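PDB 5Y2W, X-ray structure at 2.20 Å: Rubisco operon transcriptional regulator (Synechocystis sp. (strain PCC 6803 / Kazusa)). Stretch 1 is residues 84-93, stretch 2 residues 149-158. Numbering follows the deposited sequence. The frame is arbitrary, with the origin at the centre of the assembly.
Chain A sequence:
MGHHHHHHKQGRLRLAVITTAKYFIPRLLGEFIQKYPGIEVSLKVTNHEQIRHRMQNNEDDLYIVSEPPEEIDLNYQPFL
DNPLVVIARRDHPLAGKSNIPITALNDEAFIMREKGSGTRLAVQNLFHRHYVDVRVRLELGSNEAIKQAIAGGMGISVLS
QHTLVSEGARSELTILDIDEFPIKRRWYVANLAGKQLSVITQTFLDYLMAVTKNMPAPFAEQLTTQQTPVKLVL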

ATOM      1  N   LEU A  84     -11.494  -3.580 -13.159  1.00 34.35           N
ATOM      2  CA  LEU A  84     -11.930  -3.654 -11.768  1.00 37.71           C
ATOM      3  C   LEU A  84     -12.961  -4.778 -11.589  1.00 36.85           C
ATOM      4  O   LEU A  84     -13.946  -4.869 -12.334  1.00 36.96           O
ATOM      5  CB  LEU A  84     -12.590  -2.357 -11.380  1.00 36.17           C
ATOM      6  CG  LEU A  84     -11.818  -1.061 -11.594  1.00 36.63           C
ATOM      7  CD1 LEU A  84     -12.562   0.077 -10.894  1.00 37.68           C
ATOM      8  CD2 LEU A  84     -10.387  -1.089 -11.100  1.00 33.51           C
ATOM      9  N   VAL A  85     -12.741  -5.651 -10.635  1.00 37.35           N
ATOM     10  CA  VAL A  85     -13.612  -6.809 -10.512  1.00 36.28           C
ATOM     11  C   VAL A  85     -14.155  -6.940  -9.096  1.00 40.57           C
ATOM     12  O   VAL A  85     -13.573  -6.409  -8.140  1.00 34.46           O
ATOM     13  CB  VAL A  85     -12.868  -8.116 -10.906  1.00 37.68           C
ATOM     14  CG1 VAL A  85     -12.534  -8.153 -12.390  1.00 36.21           C
ATOM     15  CG2 VAL A  85     -11.589  -8.310 -10.081  1.00 38.22           C
ATOM     16  N   VAL A  86     -15.241  -7.714  -8.987  1.00 39.77           N
ATOM     17  CA  VAL A  86     -15.815  -8.071  -7.705  1.00 41.82           C
ATOM     18  C   VAL A  86     -15.059  -9.231  -7.038  1.00 41.13           C
ATOM     19  O   VAL A  86     -14.945 -10.318  -7.580  1.00 40.70           O
ATOM     20  CB  VAL A  86     -17.325  -8.384  -7.821  1.00 42.24           C
ATOM     21  CG1 VAL A  86     -17.901  -8.747  -6.470  1.00 40.41           C
ATOM     22  CG2 VAL A  86     -18.079  -7.169  -8.372  1.00 39.93           C
ATOM     23  N   ILE A  87     -14.578  -8.976  -5.827  1.00 36.74           N
ATOM     24  CA  ILE A  87     -13.841  -9.946  -5.095  1.00 39.80           C
ATOM     25  C   ILE A  87     -14.588 -10.318  -3.846  1.00 38.93           C
ATOM     26  O   ILE A  87     -15.126  -9.457  -3.139  1.00 36.90           O
ATOM     27  CB  ILE A  87     -12.470  -9.397  -4.720  1.00 42.55           C
ATOM     28  CG1 ILE A  87     -11.696  -9.069  -6.017  1.00 43.31           C
ATOM     29  CG2 ILE A  87     -11.700 -10.435  -3.883  1.00 45.08           C
ATOM     30  CD1 ILE A  87     -10.548  -8.134  -5.796  1.00 43.18           C
ATOM     31  N   ALA A  88     -14.607 -11.611  -3.580  1.00 41.17           N
ATOM     32  CA  ALA A  88     -15.197 -12.116  -2.360  1.00 41.49           C
ATOM     33  C   ALA A  88     -14.319 -13.215  -1.783  1.00 43.19           C
ATOM     34  O   ALA A  88     -13.267 -13.573  -2.338  1.00 41.36           O
ATOM     35  CB  ALA A  88     -16.593 -12.651  -2.625  1.00 41.15           C
ATOM     36  N   ARG A  89     -14.742 -13.740  -0.644  1.00 37.71           N
ATOM     37  CA  ARG A  89     -14.074 -14.902  -0.165  1.00 39.57           C
ATOM     38  C   ARG A  89     -14.707 -16.091  -0.806  1.00 38.33           C
ATOM     39  O   ARG A  89     -15.872 -16.048  -1.185  1.00 35.81           O
ATOM     40  CB  ARG A  89     -14.126 -14.968   1.335  1.00 41.69           C
ATOM     41  CG  ARG A  89     -13.128 -15.999   1.871  1.00 43.22           C
ATOM     42  CD  ARG A  89     -12.955 -15.822   3.346  1.00 42.40           C
ATOM     43  NE  ARG A  89     -14.138 -16.357   4.045  1.00 47.22           N
ATOM     44  CZ  ARG A  89     -14.275 -16.327   5.366  1.00 44.16           C
ATOM     45  NH1 ARG A  89     -13.308 -15.798   6.096  1.00 42.48           N
ATOM     46  NH2 ARG A  89     -15.380 -16.802   5.957  1.00 43.98           N
ATOM     47  N   ARG A  90     -13.934 -17.152  -0.942  1.00 43.16           N
ATOM     48  CA  ARG A  90     -14.337 -18.339  -1.690  1.00 52.33           C
ATOM     49  C   ARG A  90     -15.520 -19.123  -1.056  1.00 47.97           C
ATOM     50  O   ARG A  90     -16.114 -19.933  -1.703  1.00 55.20           O
ATOM     51  CB  ARG A  90     -13.109 -19.262  -1.867  1.00 57.93           C
ATOM     52  CG  ARG A  90     -12.593 -19.862  -0.556  1.00 74.84           C
ATOM     53  CD  ARG A  90     -11.193 -20.465  -0.663  1.00 84.47           C
ATOM     54  NE  ARG A  90     -11.143 -21.639  -1.530  1.00 92.55           N
ATOM     55  CZ  ARG A  90     -10.025 -22.250  -1.927  1.00105.35           C
ATOM     56  NH1 ARG A  90     -10.111 -23.310  -2.719  1.00103.14           N
ATOM     57  NH2 ARG A  90      -8.822 -21.812  -1.546  1.00111.76           N
ATOM     58  N   ASP A  91     -15.888 -18.857   0.192  1.00 46.27           N
ATOM     59  CA  ASP A  91     -17.057 -19.512   0.799  1.00 46.21           C
ATOM     60  C   ASP A  91     -18.299 -18.647   0.533  1.00 49.64           C
ATOM     61  O   ASP A  91     -19.414 -18.955   0.973  1.00 45.86           O
ATOM     62  CB  ASP A  91     -16.826 -19.723   2.312  1.00 44.48           C
ATOM     63  CG  ASP A  91     -16.502 -18.411   3.056  1.00 47.07           C
ATOM     64  OD1 ASP A  91     -16.124 -17.347   2.449  1.00 41.90           O
ATOM     65  OD2 ASP A  91     -16.610 -18.451   4.287  1.00 41.72           O
ATOM     66  N   HIS A  92     -18.141 -17.569  -0.210  1.00 44.65           N
ATOM     67  CA  HIS A  92     -19.295 -16.750  -0.465  1.00 41.66           C
ATOM     68  C   HIS A  92     -20.275 -17.618  -1.234  1.00 38.09           C
ATOM     69  O   HIS A  92     -19.862 -18.376  -2.081  1.00 40.39           O
ATOM     70  CB  HIS A  92     -18.906 -15.520  -1.253  1.00 39.48           C
ATOM     71  CG  HIS A  92     -19.962 -14.485  -1.317  1.00 38.52           C
ATOM     72  ND1 HIS A  92     -20.981 -14.528  -2.236  1.00 37.29           N
ATOM     73  CD2 HIS A  92     -20.129 -13.335  -0.621  1.00 40.62           C
ATOM     74  CE1 HIS A  92     -21.752 -13.461  -2.091  1.00 38.54           C
ATOM     75  NE2 HIS A  92     -21.247 -12.715  -1.126  1.00 41.34           N
ATOM     76  N   PRO A  93     -21.579 -17.473  -0.966  1.00 41.24           N
ATOM     77  CA  PRO A  93     -22.628 -18.297  -1.645  1.00 43.59           C
ATOM     78  C   PRO A  93     -22.703 -18.188  -3.154  1.00 45.79           C
ATOM     79  O   PRO A  93     -23.227 -19.091  -3.829  1.00 40.45           O
ATOM     80  CB  PRO A  93     -23.945 -17.761  -1.028  1.00 44.59           C
ATOM     81  CG  PRO A  93     -23.532 -17.198   0.295  1.00 43.14           C
ATOM     82  CD  PRO A  93     -22.146 -16.659   0.131  1.00 39.36           C
ATOM     83  N   ALA A 149      -9.456  -7.724   4.693  1.00 36.17           N
ATOM     84  CA  ALA A 149     -10.830  -7.743   5.248  1.00 41.37           C
ATOM     85  C   ALA A 149     -11.739  -8.791   4.608  1.00 43.44           C
ATOM     86  O   ALA A 149     -12.518  -9.490   5.297  1.00 46.56           O
ATOM     87  CB  ALA A 149     -11.456  -6.363   5.205  1.00 38.52           C
ATOM     88  N   ILE A 150     -11.583  -8.971   3.300  1.00 41.88           N
ATOM     89  CA  ILE A 150     -12.394  -9.916   2.598  1.00 41.56           C
ATOM     90  C   ILE A 150     -11.999 -11.298   3.076  1.00 43.49           C
ATOM     91  O   ILE A 150     -12.854 -12.125   3.316  1.00 39.29           O
ATOM     92  CB  ILE A 150     -12.178  -9.861   1.102  1.00 41.39           C
ATOM     93  CG1 ILE A 150     -12.677  -8.531   0.543  1.00 41.57           C
ATOM     94  CG2 ILE A 150     -12.863 -11.038   0.402  1.00 43.95           C
ATOM     95  CD1 ILE A 150     -12.155  -8.297  -0.855  1.00 35.01           C
ATOM     96  N   ALA A 151     -10.698 -11.555   3.146  1.00 41.15           N
ATOM     97  CA  ALA A 151     -10.218 -12.836   3.614  1.00 41.90           C
ATOM     98  C   ALA A 151     -10.719 -13.097   5.039  1.00 44.84           C
ATOM     99  O   ALA A 151     -10.984 -14.228   5.361  1.00 46.39           O
ATOM    100  CB  ALA A 151      -8.717 -12.890   3.585  1.00 38.95           C
ATOM    101  N   GLY A 152     -10.841 -12.066   5.884  1.00 45.38           N
ATOM    102  CA  GLY A 152     -11.378 -12.263   7.251  1.00 46.39           C
ATOM    103  C   GLY A 152     -12.903 -12.231   7.315  1.00 50.54           C
ATOM    104  O   GLY A 152     -13.466 -12.041   8.399  1.00 46.72           O
ATOM    105  N   GLY A 153     -13.574 -12.331   6.158  1.00 48.12           N
ATOM    106  CA  GLY A 153     -15.016 -12.536   6.120  1.00 44.92           C
ATOM    107  C   GLY A 153     -15.790 -11.256   6.314  1.00 46.77           C
ATOM    108  O   GLY A 153     -16.956 -11.284   6.619  1.00 47.09           O
ATOM    109  N   MET A 154     -15.173 -10.106   6.115  1.00 44.78           N
ATOM    110  CA  MET A 154     -15.877  -8.839   6.325  1.00 42.04           C
ATOM    111  C   MET A 154     -16.688  -8.325   5.120  1.00 43.40           C
ATOM    112  O   MET A 154     -17.283  -7.242   5.163  1.00 48.63           O
ATOM    113  CB  MET A 154     -14.877  -7.793   6.799  1.00 45.58           C
ATOM    114  CG  MET A 154     -14.399  -8.068   8.216  1.00 55.28           C
ATOM    115  SD  MET A 154     -12.876  -7.174   8.605  1.00 60.25           S
ATOM    116  CE  MET A 154     -11.741  -8.567   8.702  1.00 52.46           C
ATOM    117  N   GLY A 155     -16.750  -9.108   4.056  1.00 43.69           N
ATOM    118  CA  GLY A 155     -17.613  -8.759   2.936  1.00 45.14           C
ATOM    119  C   GLY A 155     -16.928  -8.905   1.583  1.00 41.54           C
ATOM    120  O   GLY A 155     -15.949  -9.594   1.464  1.00 41.52           O
ATOM    121  N   ILE A 156     -17.483  -8.248   0.578  1.00 42.13           N
ATOM    122  CA  ILE A 156     -16.926  -8.229  -0.770  1.00 39.44           C
ATOM    123  C   ILE A 156     -16.528  -6.804  -1.044  1.00 38.51           C
ATOM    124  O   ILE A 156     -16.868  -5.900  -0.289  1.00 38.54           O
ATOM    125  CB  ILE A 156     -17.960  -8.705  -1.799  1.00 39.40           C
ATOM    126  CG1 ILE A 156     -19.123  -7.741  -1.857  1.00 40.28           C
ATOM    127  CG2 ILE A 156     -18.493 -10.053  -1.383  1.00 41.95           C
ATOM    128  CD1 ILE A 156     -20.142  -8.131  -2.899  1.00 44.43           C
ATOM    129  N   SER A 157     -15.743  -6.642  -2.084  1.00 38.70           N
ATOM    130  CA  SER A 157     -15.324  -5.337  -2.571  1.00 38.27           C
ATOM    131  C   SER A 157     -15.107  -5.397  -4.090  1.00 38.79           C
ATOM    132  O   SER A 157     -15.270  -6.431  -4.708  1.00 36.87           O
ATOM    133  CB  SER A 157     -14.004  -4.924  -1.936  1.00 34.80           C
ATOM    134  OG  SER A 157     -13.834  -3.498  -2.016  1.00 35.10           O
ATOM    135  N   VAL A 158     -14.767  -4.254  -4.685  1.00 40.76           N
ATOM    136  CA  VAL A 158     -14.362  -4.193  -6.099  1.00 37.74           C
ATOM    137  C   VAL A 158     -12.998  -3.556  -6.060  1.00 38.32           C
ATOM    138  O   VAL A 158     -12.831  -2.500  -5.432  1.00 35.66           O
ATOM    139  CB  VAL A 158     -15.312  -3.321  -6.924  1.00 39.14           C
ATOM    140  CG1 VAL A 158     -14.657  -2.922  -8.249  1.00 43.47           C
ATOM    141  CG2 VAL A 158     -16.688  -3.994  -7.134  1.00 36.61           C
TER

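The most unusual feature of this contact is the way Arg89 ties the end of a strand to the end of a helix. Its NH1 donates a hydrogen bond to Ala151 O, at 2.9 Å. That carbonyl lies near the plane of the guanidinium, at its edge, where the N-H bonds point. The other side of the same group is held by Asp91 from its own stretch. Arg89 NE bonds to Asp91 OD1 at 2.7 Å, and Arg89 NH2 forms a salt bridge with Asp91 OD2 at 2.6 Å. The aspartate thus orients the guanidinium and balances its charge. A type I turn from Arg89 to His92, with His92 N bonded to Arg89 O at 2.9 Å, brings Asp91 back alongside the arginine.

Gly153 CA lies over one face of the guanidinium. An ideal CB on Gly153 would sit 3.3 Å from Arg89 NH1, which is tight. Its positive phi of 81° also favours glycine. Gly152 is the first residue after the helix to leave helical angles. A CB on Gly152 would clash with Met154 CE, at 2.8 Å, as that side chain is placed here. The bend is braced from within by Gly153 N to Ile150 O at 2.9 Å and Met154 N to Ala149 O at 2.8 Å. Gly155 has a phi of 134° and a psi of -161°, where a CB would be jammed against the preceding carbonyl oxygen.

Beyond this loop the chain runs antiparallel to stretch 1. Ile87 and Ser157 form a hydrogen-bonded pair. Ile87 N donates to Ser157 O at 2.9 Å, and Ser157 N donates to Ile87 O at 3.1 Å. Both bonds are close to straight. Val86 and Val158 form the neighbouring non-hydrogen-bonded pair, with their CA atoms 4.4 Å apart. Here Val158 CA approaches Val85 O at 3.1 Å in a CA-H...O contact.

The side chains of Val86 and Val158 lie on the same face of the sheet. Val86 CG2 meets Val158 CG2 at 3.7 Å. Both are in the t rotamer, and their beta-branched shape suits a strand. Leu84 CB adds a contact to Val158 CG1 at 3.8 Å.

Ile87 and Ser157 share the other face. Ile87 CG2 packs against Ile150 CD1 at 3.7 Å, so the helix end is joined to the strand by apolar contact as well as by the arginine. The CG2 of Ile150 also reaches the backbone, 3.4 Å from Ala88 C. Ser157 is small and buried, and its hydroxyl is hydrogen-bonded elsewhere in the structure.

Ile156 is buried too. Its CG2 lies 3.4 Å from Ala88 CB, a close approach to a small methyl side chain. The same Ile156 CG2 is 3.7 Å from His92 CD2. The contact buries 576 Å², both sides summed, and most of it lies on apolar residues, with the polar groups of Arg89 paired at the more open end.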